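Local coordinates for protein chitin deacetylase 1 (Bombyx mori, PDB 5ZNT) that removes acetyl groups from the N-acetylglucosamine units of chitin, yielding chitosan and acetate, through a zinc-dependent carbohydrate esterase family 4 catalytic domain, at residues A[35-43]-A[298-309]; A[167-176]-A[208-217]. One frame throughout, in Å; residues are numbered along the deposited sequence.

In the fold
The two contacts illustrate how distant parts of the chain are brought together in the catalytic domain. Contact 1 pairs strand 38-45 with strand 298-300, bringing together parts of the chain more than 250 residues apart; contact 2, nested inside that loop, joins 167-176 to strand 209-214. They belong to different sheets, the first parallel and the second mixed, and their centres lie about 14 Å apart. The helix 303-311 links them: Met303, Val306 and Ile307 of contact 1 pack on Tyr168, Ser170 and Met211 of contact 2. Both lie near, but not at, the metal site: Thr43 and Met213 have side chains about 10 Å from the zinc ion held by Asp46, His101 and His105.

Contact 1 (A[35-43]-A[298-309]); sequences DVPQMITIT and VYFVTMTQVIQW
Three backbone hydrogen bonds zip Gln38-Ile40 to Tyr299-Val301 in parallel register: Tyr299 N to Gln38 O (2.9 Å), Ile40 N to Tyr299 O (2.8 Å) and Val301 N to Ile40 O. A water donates to both Ile42 O and Val301 O, bridging the two segments just past strand 298-300.

Apolar packing occupies both faces of the sheet. On one, the Ile40 and Phe300 side chains run side by side, Ile40 CD1 meeting the ring obliquely, 3.6 Å from Phe300 CZ, while Ile42 CD1 reaches Phe300 CD2. On the other, Met39 leans toward the helix: CG stands anti to the carbonyl carbon (chi1 -69°) and the chain bends at chi3, which lays CE over one face of the Trp309 indole, 3.5 Å from its CD2. SD, oblique to the five-membered ring in a Met-aromatic contact, also touches Val306 CG2. That methyl presses tightly on Thr41 CG2, at 3.4 Å.

Before the helix, Thr302 OG1 accepts from Gln305 N, and Gln305 OE1 takes Thr302 N at 3.0 Å, a capping box. A parallel strand pair with a helix folded back antiparallel across it fits the beta/alpha-barrel architecture of carbohydrate esterase family 4.

Contact 2 (A[167-176]-A[208-217]); sequences LYDSTITAPL and VWEMVMNELD
Tyr168 CB and Trp209 CB meet at 3.6 Å on one face of the sheet, where Met211 CG also lies against Tyr168 CD1. Leu167 runs alongside Trp209, its CD1 methyl meeting the indole CD1. On the opposite face, Ala174 CB touches Val212 CG2 at 3.6 Å.

The backbones between these apolar groups pair as two short parallel ladders, Tyr168-Asp169 with Trp209-Glu210 and Thr173-Ala174 with Met213-Asn214, their register shifted by one residue. Between them Ser170 OG donates to Met211 O (2.8 Å), in the carbonyl plane.

Glu210 spans the shift in register. Its chain bends at chi2 (61°), carrying the carboxylate across to the loop between strands 168-169 and 173-174, where OE2 receives Ile172 N from above the carboxylate plane at 3.1 Å. Glu210 OE1 sits 2.6 Å from Asp169 OD2. With an alanine here, Ile172 N would probably be left without its acceptor and a gap would open beside Asp169. Asp169 OD2 accepts from Thr171 N in an Asx turn. At the far end Glu215 OE1 takes Leu176 N at 2.9 Å, while its OE2 is bound by His195.

Strand 144-145 flanks 168-169, and strand 184-185 runs antiparallel to 209-214. Helix 303-311 packs on Tyr168 and Trp209, and helix 243-258 on Leu176, Leu216 and Asp217.

Contact 1 (A[35-43]-A[298-309])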
loop_
_atom_site.group_PDB
_atom_site.type_symbol
_atom_site.label_atom_id
_atom_site.label_comp_id
_atom_site.label_asym_id
_atom_site.label_seq_id
_atom_site.Cartn_x
_atom_site.Cartn_y
_atom_site.Cartn_z
ATOM N N ASP A 35 21.282 11.072 7.496
ATOM C CA ASP A 35 20.375 11.562 8.530
ATOM C C ASP A 35 18.912 11.217 8.267
ATOM O O ASP A 35 18.049 11.593 9.064
ATOM C CB ASP A 35 20.513 13.079 8.689
ATOM C CG ASP A 35 21.892 13.491 9.200
ATOM O OD1 ASP A 35 22.442 12.801 10.088
ATOM O OD2 ASP A 35 22.418 14.503 8.702
ATOM N N VAL A 36 18.617 10.511 7.185
ATOM C CA VAL A 36 17.246 10.171 6.790
ATOM C C VAL A 36 16.845 8.839 7.420
ATOM O O VAL A 36 17.549 7.841 7.234
ATOM C CB VAL A 36 17.128 10.125 5.252
ATOM C CG1 VAL A 36 15.766 9.563 4.792
ATOM C CG2 VAL A 36 17.387 11.525 4.653
ATOM N N PRO A 37 15.731 8.763 8.155
ATOM C CA PRO A 37 15.233 7.453 8.610
ATOM C C PRO A 37 14.881 6.580 7.407
ATOM O O PRO A 37 14.252 7.043 6.450
ATOM C CB PRO A 37 13.972 7.798 9.415
ATOM C CG PRO A 37 13.919 9.289 9.498
ATOM C CD PRO A 37 14.757 9.835 8.384
ATOM N N GLN A 38 15.315 5.330 7.444
ATOM C CA GLN A 38 14.979 4.374 6.395
ATOM C C GLN A 38 13.556 3.871 6.640
ATOM O O GLN A 38 13.310 3.115 7.579
ATOM C CB GLN A 38 15.965 3.214 6.391
ATOM C CG GLN A 38 15.663 2.149 5.334
ATOM C CD GLN A 38 15.655 2.724 3.908
ATOM O OE1 GLN A 38 16.708 3.083 3.367
ATOM N NE2 GLN A 38 14.465 2.787 3.287
ATOM N N MET A 39 12.626 4.289 5.799
ATOM C CA MET A 39 11.241 3.854 5.908
ATOM C C MET A 39 11.039 2.544 5.159
ATOM O O MET A 39 11.583 2.347 4.068
ATOM C CB MET A 39 10.313 4.932 5.351
ATOM C CG MET A 39 10.284 6.177 6.223
ATOM S SD MET A 39 9.362 7.523 5.456
ATOM C CE MET A 39 10.658 8.522 4.711
ATOM N N ILE A 40 10.259 1.644 5.759
ATOM C CA ILE A 40 9.865 0.397 5.113
ATOM C C ILE A 40 8.342 0.335 5.145
ATOM O O ILE A 40 7.739 0.496 6.208
ATOM C CB ILE A 40 10.488 -0.829 5.807
ATOM C CG1 ILE A 40 12.024 -0.678 5.825
ATOM C CG2 ILE A 40 10.121 -2.132 5.069
ATOM C CD1 ILE A 40 12.763 -1.812 6.556
ATOM N N THR A 41 7.724 0.122 3.986
ATOM C CA THR A 41 6.264 0.016 3.892
ATOM C C THR A 41 5.923 -1.436 3.580
ATOM O O THR A 41 5.947 -1.856 2.425
ATOM C CB THR A 41 5.677 0.952 2.834
ATOM O OG1 THR A 41 6.204 0.644 1.536
ATOM C CG2 THR A 41 5.993 2.410 3.161
ATOM N N ILE A 42 5.641 -2.208 4.626
ATOM C CA ILE A 42 5.030 -3.514 4.440
ATOM C C ILE A 42 3.581 -3.310 4.019
ATOM O O ILE A 42 2.849 -2.546 4.654
ATOM C CB ILE A 42 5.092 -4.321 5.742
ATOM C CG1 ILE A 42 6.541 -4.574 6.166
ATOM C CG2 ILE A 42 4.306 -5.627 5.597
ATOM C CD1 ILE A 42 6.618 -5.054 7.630
ATOM N N THR A 43 3.155 -3.985 2.947
ATOM C CA THR A 43 1.756 -3.925 2.537
ATOM C C THR A 43 1.231 -5.332 2.305
ATOM O O THR A 43 1.998 -6.271 2.068
ATOM C CB THR A 43 1.538 -3.076 1.262
ATOM O OG1 THR A 43 2.004 -3.794 0.104
ATOM C CG2 THR A 43 2.286 -1.726 1.348
ATOM N N VAL A 298 15.621 2.853 11.372
ATOM C CA VAL A 298 14.728 2.162 10.440
ATOM C C VAL A 298 13.325 2.166 11.047
ATOM O O VAL A 298 13.148 1.761 12.201
ATOM C CB VAL A 298 15.204 0.723 10.155
ATOM C CG1 VAL A 298 14.124 -0.091 9.391
ATOM C CG2 VAL A 298 16.519 0.726 9.358
ATOM N N TYR A 299 12.337 2.619 10.276
ATOM C CA TYR A 299 10.940 2.685 10.716
ATOM C C TYR A 299 10.045 1.921 9.740
ATOM O O TYR A 299 10.067 2.193 8.535
ATOM C CB TYR A 299 10.443 4.129 10.784
ATOM C CG TYR A 299 10.904 4.900 11.995
ATOM C CD1 TYR A 299 12.220 5.370 12.085
ATOM C CD2 TYR A 299 10.026 5.179 13.038
ATOM C CE1 TYR A 299 12.649 6.099 13.201
ATOM C CE2 TYR A 299 10.442 5.905 14.148
ATOM C CZ TYR A 299 11.752 6.358 14.218
ATOM O OH TYR A 299 12.146 7.081 15.317
ATOM N N PHE A 300 9.236 1.002 10.273
ATOM C CA PHE A 300 8.166 0.349 9.510
ATOM C C PHE A 300 6.911 1.184 9.683
ATOM O O PHE A 300 6.345 1.238 10.782
ATOM C CB PHE A 300 7.947 -1.077 10.006
ATOM C CG PHE A 300 9.121 -1.982 9.772
ATOM C CD1 PHE A 300 10.207 -1.961 10.632
ATOM C CD2 PHE A 300 9.140 -2.857 8.690
ATOM C CE1 PHE A 300 11.300 -2.786 10.415
ATOM C CE2 PHE A 300 10.225 -3.707 8.483
ATOM C CZ PHE A 300 11.307 -3.658 9.336
ATOM N N VAL A 301 6.491 1.858 8.607
ATOM C CA VAL A 301 5.421 2.840 8.649
ATOM C C VAL A 301 4.386 2.553 7.560
ATOM O O VAL A 301 4.634 1.811 6.602
ATOM C CB VAL A 301 5.983 4.274 8.487
ATOM C CG1 VAL A 301 6.898 4.640 9.685
ATOM C CG2 VAL A 301 6.754 4.375 7.183
ATOM N N THR A 302 3.219 3.180 7.704
ATOM C CA THR A 302 2.197 3.103 6.666
ATOM C C THR A 302 2.577 3.976 5.474
ATOM O O THR A 302 3.470 4.828 5.543
ATOM C CB THR A 302 0.842 3.551 7.196
ATOM O OG1 THR A 302 0.862 4.966 7.417
ATOM C CG2 THR A 302 0.501 2.852 8.513
ATOM N N MET A 303 1.840 3.797 4.378
ATOM C CA MET A 303 2.061 4.636 3.198
ATOM C C MET A 303 1.739 6.090 3.488
ATOM O O MET A 303 2.474 6.994 3.077
ATOM C CB MET A 303 1.205 4.146 2.036
ATOM C CG MET A 303 1.361 2.693 1.755
ATOM S SD MET A 303 2.816 2.464 0.758
ATOM C CE MET A 303 2.058 2.023 -0.731
ATOM N N THR A 304 0.596 6.341 4.139
ATOM C CA THR A 304 0.258 7.707 4.520
ATOM C C THR A 304 1.366 8.319 5.371
ATOM O O THR A 304 1.696 9.500 5.216
ATOM C CB THR A 304 -1.077 7.731 5.269
ATOM O OG1 THR A 304 -2.138 7.456 4.350
ATOM C CG2 THR A 304 -1.339 9.111 5.935
ATOM N N GLN A 305 1.978 7.518 6.252
ATOM C CA GLN A 305 3.049 8.039 7.097
ATOM C C GLN A 305 4.296 8.397 6.286
ATOM O O GLN A 305 5.026 9.323 6.664
ATOM C CB GLN A 305 3.378 7.031 8.198
ATOM C CG GLN A 305 2.363 7.095 9.320
ATOM C CD GLN A 305 2.470 5.973 10.315
ATOM O OE1 GLN A 305 3.177 4.986 10.101
ATOM N NE2 GLN A 305 1.779 6.128 11.437
ATOM N N VAL A 306 4.558 7.695 5.180
ATOM C CA VAL A 306 5.646 8.114 4.298
ATOM C C VAL A 306 5.360 9.506 3.749
ATOM O O VAL A 306 6.208 10.405 3.811
ATOM C CB VAL A 306 5.869 7.102 3.160
ATOM C CG1 VAL A 306 6.931 7.643 2.182
ATOM C CG2 VAL A 306 6.328 5.776 3.710
ATOM N N ILE A 307 4.148 9.707 3.222
ATOM C CA ILE A 307 3.783 11.006 2.662
ATOM C C ILE A 307 3.872 12.100 3.724
ATOM O O ILE A 307 4.296 13.225 3.441
ATOM C CB ILE A 307 2.376 10.936 2.029
ATOM C CG1 ILE A 307 2.380 9.979 0.835
ATOM C CG2 ILE A 307 1.885 12.334 1.610
ATOM C CD1 ILE A 307 0.967 9.686 0.248
ATOM N N GLN A 308 3.489 11.788 4.966
ATOM C CA GLN A 308 3.564 12.793 6.020
ATOM C C GLN A 308 5.012 13.191 6.295
ATOM O O GLN A 308 5.305 14.374 6.518
ATOM C CB GLN A 308 2.873 12.278 7.283
ATOM C CG GLN A 308 1.359 12.299 7.164
ATOM C CD GLN A 308 0.689 11.539 8.278
ATOM O OE1 GLN A 308 1.168 10.487 8.700
ATOM N NE2 GLN A 308 -0.418 12.075 8.774
ATOM N N TRP A 309 5.937 12.229 6.230
ATOM C CA TRP A 309 7.354 12.558 6.363
ATOM C C TRP A 309 7.845 13.384 5.177
ATOM O O TRP A 309 8.579 14.363 5.360
ATOM C CB TRP A 309 8.184 11.285 6.492
ATOM C CG TRP A 309 9.651 11.542 6.768
ATOM C CD1 TRP A 309 10.269 11.522 7.988
ATOM C CD2 TRP A 309 10.671 11.855 5.809
ATOM N NE1 TRP A 309 11.608 11.814 7.851
ATOM C CE2 TRP A 309 11.880 12.025 6.525
ATOM C CE3 TRP A 309 10.679 12.018 4.421
ATOM C CZ2 TRP A 309 13.086 12.345 5.897
ATOM C CZ3 TRP A 309 11.877 12.338 3.796
ATOM C CH2 TRP A 309 13.067 12.490 4.535
HETATM O O HOH W 1 3.097 0.172 4.871
#

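Contact 2 (A[167-176]-A[208-217])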
loop_
_atom_site.group_PDB
_atom_site.type_symbol
_atom_site.label_atom_id
_atom_site.label_comp_id
_atom_site.label_asym_id
_atom_site.label_seq_id
_atom_site.Cartn_x
_atom_site.Cartn_y
_atom_site.Cartn_z
ATOM N N LEU A 167 -5.727 10.385 -1.709
ATOM C CA LEU A 167 -4.437 11.029 -1.475
ATOM C C LEU A 167 -3.358 10.460 -2.389
ATOM O O LEU A 167 -2.582 11.208 -2.996
ATOM C CB LEU A 167 -4.027 10.870 -0.014
ATOM C CG LEU A 167 -2.657 11.436 0.367
ATOM C CD1 LEU A 167 -2.634 12.963 0.148
ATOM C CD2 LEU A 167 -2.320 11.047 1.813
ATOM N N TYR A 168 -3.285 9.140 -2.505
ATOM C CA TYR A 168 -2.180 8.575 -3.249
ATOM C C TYR A 168 -2.611 7.323 -3.972
ATOM O O TYR A 168 -3.555 6.630 -3.570
ATOM C CB TYR A 168 -0.982 8.248 -2.351
ATOM C CG TYR A 168 -1.229 7.114 -1.374
ATOM C CD1 TYR A 168 -0.958 5.791 -1.727
ATOM C CD2 TYR A 168 -1.752 7.366 -0.113
ATOM C CE1 TYR A 168 -1.189 4.743 -0.831
ATOM C CE2 TYR A 168 -1.998 6.324 0.787
ATOM C CZ TYR A 168 -1.703 5.024 0.421
ATOM O OH TYR A 168 -1.950 3.992 1.291
ATOM N N ASP A 169 -1.869 7.030 -5.030
ATOM C CA ASP A 169 -1.890 5.755 -5.710
ATOM C C ASP A 169 -0.600 5.002 -5.411
ATOM O O ASP A 169 0.460 5.606 -5.214
ATOM C CB ASP A 169 -2.034 5.962 -7.214
ATOM C CG ASP A 169 -1.873 4.687 -7.977
ATOM O OD1 ASP A 169 -2.774 3.830 -7.877
ATOM O OD2 ASP A 169 -0.842 4.508 -8.652
ATOM N N SER A 170 -0.696 3.671 -5.359
ATOM C CA SER A 170 0.480 2.797 -5.313
ATOM C C SER A 170 0.213 1.648 -6.282
ATOM O O SER A 170 0.025 0.489 -5.901
ATOM C CB SER A 170 0.793 2.280 -3.907
ATOM O OG SER A 170 2.061 1.604 -3.910
ATOM N N THR A 171 0.181 1.990 -7.559
ATOM C CA THR A 171 0.013 1.028 -8.643
ATOM C C THR A 171 1.152 1.070 -9.658
ATOM O O THR A 171 1.421 0.063 -10.314
ATOM C CB THR A 171 -1.312 1.300 -9.375
ATOM O OG1 THR A 171 -2.379 1.397 -8.422
ATOM C CG2 THR A 171 -1.613 0.222 -10.399
ATOM N N ILE A 172 1.831 2.202 -9.788
ATOM C CA ILE A 172 2.847 2.383 -10.818
ATOM C C ILE A 172 4.147 1.740 -10.362
ATOM O O ILE A 172 4.628 2.004 -9.255
ATOM C CB ILE A 172 3.033 3.874 -11.121
ATOM C CG1 ILE A 172 1.753 4.408 -11.765
ATOM C CG2 ILE A 172 4.277 4.090 -12.031
ATOM C CD1 ILE A 172 1.754 5.910 -11.934
ATOM N N THR A 173 4.704 0.868 -11.195
ATOM C CA THR A 173 5.969 0.209 -10.899
ATOM C C THR A 173 7.126 0.982 -11.531
ATOM O O THR A 173 7.005 1.485 -12.651
ATOM C CB THR A 173 5.946 -1.231 -11.415
ATOM O OG1 THR A 173 4.923 -1.978 -10.713
ATOM C CG2 THR A 173 7.258 -1.866 -11.187
ATOM N N ALA A 174 8.240 1.100 -10.799
ATOM C CA ALA A 174 9.447 1.680 -11.375
ATOM C C ALA A 174 10.459 0.583 -11.615
ATOM O O ALA A 174 10.715 -0.212 -10.706
ATOM C CB ALA A 174 10.052 2.755 -10.456
ATOM N N PRO A 175 11.048 0.484 -12.804
ATOM C CA PRO A 175 12.006 -0.596 -13.046
ATOM C C PRO A 175 13.172 -0.514 -12.073
ATOM O O PRO A 175 13.534 0.570 -11.603
ATOM C CB PRO A 175 12.466 -0.362 -14.499
ATOM C CG PRO A 175 12.199 1.052 -14.764
ATOM C CD PRO A 175 10.946 1.403 -13.950
ATOM N N LEU A 176 13.718 -1.683 -11.749
ATOM C CA LEU A 176 14.903 -1.804 -10.907
ATOM C C LEU A 176 15.949 -0.780 -11.321
ATOM O O LEU A 176 16.329 -0.702 -12.496
ATOM C CB LEU A 176 15.466 -3.216 -11.017
ATOM C CG LEU A 176 16.737 -3.468 -10.201
ATOM C CD1 LEU A 176 16.481 -3.259 -8.715
ATOM C CD2 LEU A 176 17.329 -4.842 -10.459
ATOM N N VAL A 208 -2.222 14.097 -7.310
ATOM C CA VAL A 208 -2.239 12.792 -6.655
ATOM C C VAL A 208 -0.803 12.398 -6.364
ATOM O O VAL A 208 0.078 12.569 -7.213
ATOM C CB VAL A 208 -2.898 11.706 -7.541
ATOM C CG1 VAL A 208 -2.939 10.363 -6.801
ATOM C CG2 VAL A 208 -4.319 12.135 -7.993
ATOM N N TRP A 209 -0.570 11.825 -5.191
ATOM C CA TRP A 209 0.738 11.265 -4.881
ATOM C C TRP A 209 0.866 9.880 -5.490
ATOM O O TRP A 209 -0.108 9.127 -5.577
ATOM C CB TRP A 209 0.945 11.174 -3.370
ATOM C CG TRP A 209 1.172 12.473 -2.694
ATOM C CD1 TRP A 209 0.221 13.338 -2.210
ATOM C CD2 TRP A 209 2.442 13.067 -2.402
ATOM N NE1 TRP A 209 0.829 14.431 -1.631
ATOM C CE2 TRP A 209 2.189 14.294 -1.743
ATOM C CE3 TRP A 209 3.768 12.681 -2.636
ATOM C CZ2 TRP A 209 3.214 15.142 -1.310
ATOM C CZ3 TRP A 209 4.792 13.524 -2.203
ATOM C CH2 TRP A 209 4.502 14.745 -1.545
ATOM N N GLU A 210 2.085 9.532 -5.908
ATOM C CA GLU A 210 2.389 8.175 -6.345
ATOM C C GLU A 210 3.363 7.550 -5.357
ATOM O O GLU A 210 4.544 7.917 -5.325
ATOM C CB GLU A 210 2.976 8.130 -7.756
ATOM C CG GLU A 210 3.369 6.703 -8.187
ATOM C CD GLU A 210 2.155 5.772 -8.201
ATOM O OE1 GLU A 210 1.072 6.239 -8.597
ATOM O OE2 GLU A 210 2.275 4.584 -7.841
ATOM N N MET A 211 2.882 6.572 -4.587
ATOM C CA MET A 211 3.763 5.762 -3.746
ATOM C C MET A 211 4.378 4.700 -4.641
ATOM O O MET A 211 3.958 3.542 -4.672
ATOM C CB MET A 211 2.998 5.152 -2.579
ATOM C CG MET A 211 2.651 6.172 -1.500
ATOM S SD MET A 211 4.118 6.913 -0.712
ATOM C CE MET A 211 4.970 5.456 -0.082
ATOM N N VAL A 212 5.419 5.115 -5.375
ATOM C CA VAL A 212 5.909 4.313 -6.483
ATOM C C VAL A 212 6.416 2.979 -5.970
ATOM O O VAL A 212 6.971 2.875 -4.865
ATOM C CB VAL A 212 6.998 5.092 -7.253
ATOM C CG1 VAL A 212 8.207 5.422 -6.348
ATOM C CG2 VAL A 212 7.435 4.346 -8.506
ATOM N N MET A 213 6.207 1.936 -6.763
ATOM C CA MET A 213 6.574 0.574 -6.389
ATOM C C MET A 213 7.895 0.257 -7.085
ATOM O O MET A 213 7.921 -0.181 -8.233
ATOM C CB MET A 213 5.469 -0.413 -6.770
ATOM C CG MET A 213 4.126 -0.134 -6.057
ATOM S SD MET A 213 2.764 -1.224 -6.621
ATOM C CE MET A 213 3.235 -2.797 -5.934
ATOM N N ASN A 214 9.004 0.498 -6.377
ATOM C CA ASN A 214 10.317 0.137 -6.902
ATOM C C ASN A 214 10.439 -1.369 -7.006
ATOM O O ASN A 214 10.187 -2.086 -6.035
ATOM C CB ASN A 214 11.428 0.664 -5.992
ATOM C CG ASN A 214 11.569 2.154 -6.048
ATOM O OD1 ASN A 214 12.072 2.700 -7.030
ATOM N ND2 ASN A 214 11.138 2.836 -4.985
ATOM N N GLU A 215 10.859 -1.859 -8.171
ATOM C CA GLU A 215 11.167 -3.276 -8.274
ATOM C C GLU A 215 12.320 -3.626 -7.345
ATOM O O GLU A 215 13.216 -2.818 -7.106
ATOM C CB GLU A 215 11.542 -3.648 -9.706
ATOM C CG GLU A 215 10.374 -3.638 -10.674
ATOM C CD GLU A 215 10.795 -4.164 -12.039
ATOM O OE1 GLU A 215 11.972 -3.958 -12.419
ATOM O OE2 GLU A 215 9.958 -4.782 -12.715
ATOM N N LEU A 216 12.284 -4.834 -6.809
ATOM C CA LEU A 216 13.372 -5.329 -5.992
ATOM C C LEU A 216 14.299 -6.181 -6.862
ATOM O O LEU A 216 13.882 -6.734 -7.881
ATOM C CB LEU A 216 12.841 -6.140 -4.805
ATOM C CG LEU A 216 12.443 -5.383 -3.511
ATOM C CD1 LEU A 216 11.705 -4.108 -3.753
ATOM C CD2 LEU A 216 11.607 -6.292 -2.609
ATOM N N ASP A 217 15.567 -6.253 -6.453
ATOM C CA ASP A 217 16.609 -7.003 -7.157
ATOM C C ASP A 217 16.561 -8.445 -6.670
ATOM O O ASP A 217 16.814 -8.727 -5.494
ATOM C CB ASP A 217 17.972 -6.350 -6.903
ATOM C CG ASP A 217 19.134 -7.044 -7.629
ATOM O OD1 ASP A 217 18.948 -8.075 -8.307
ATOM O OD2 ASP A 217 20.260 -6.528 -7.505
HETATM O O HOH W 2 13.292 1.430 -8.878
#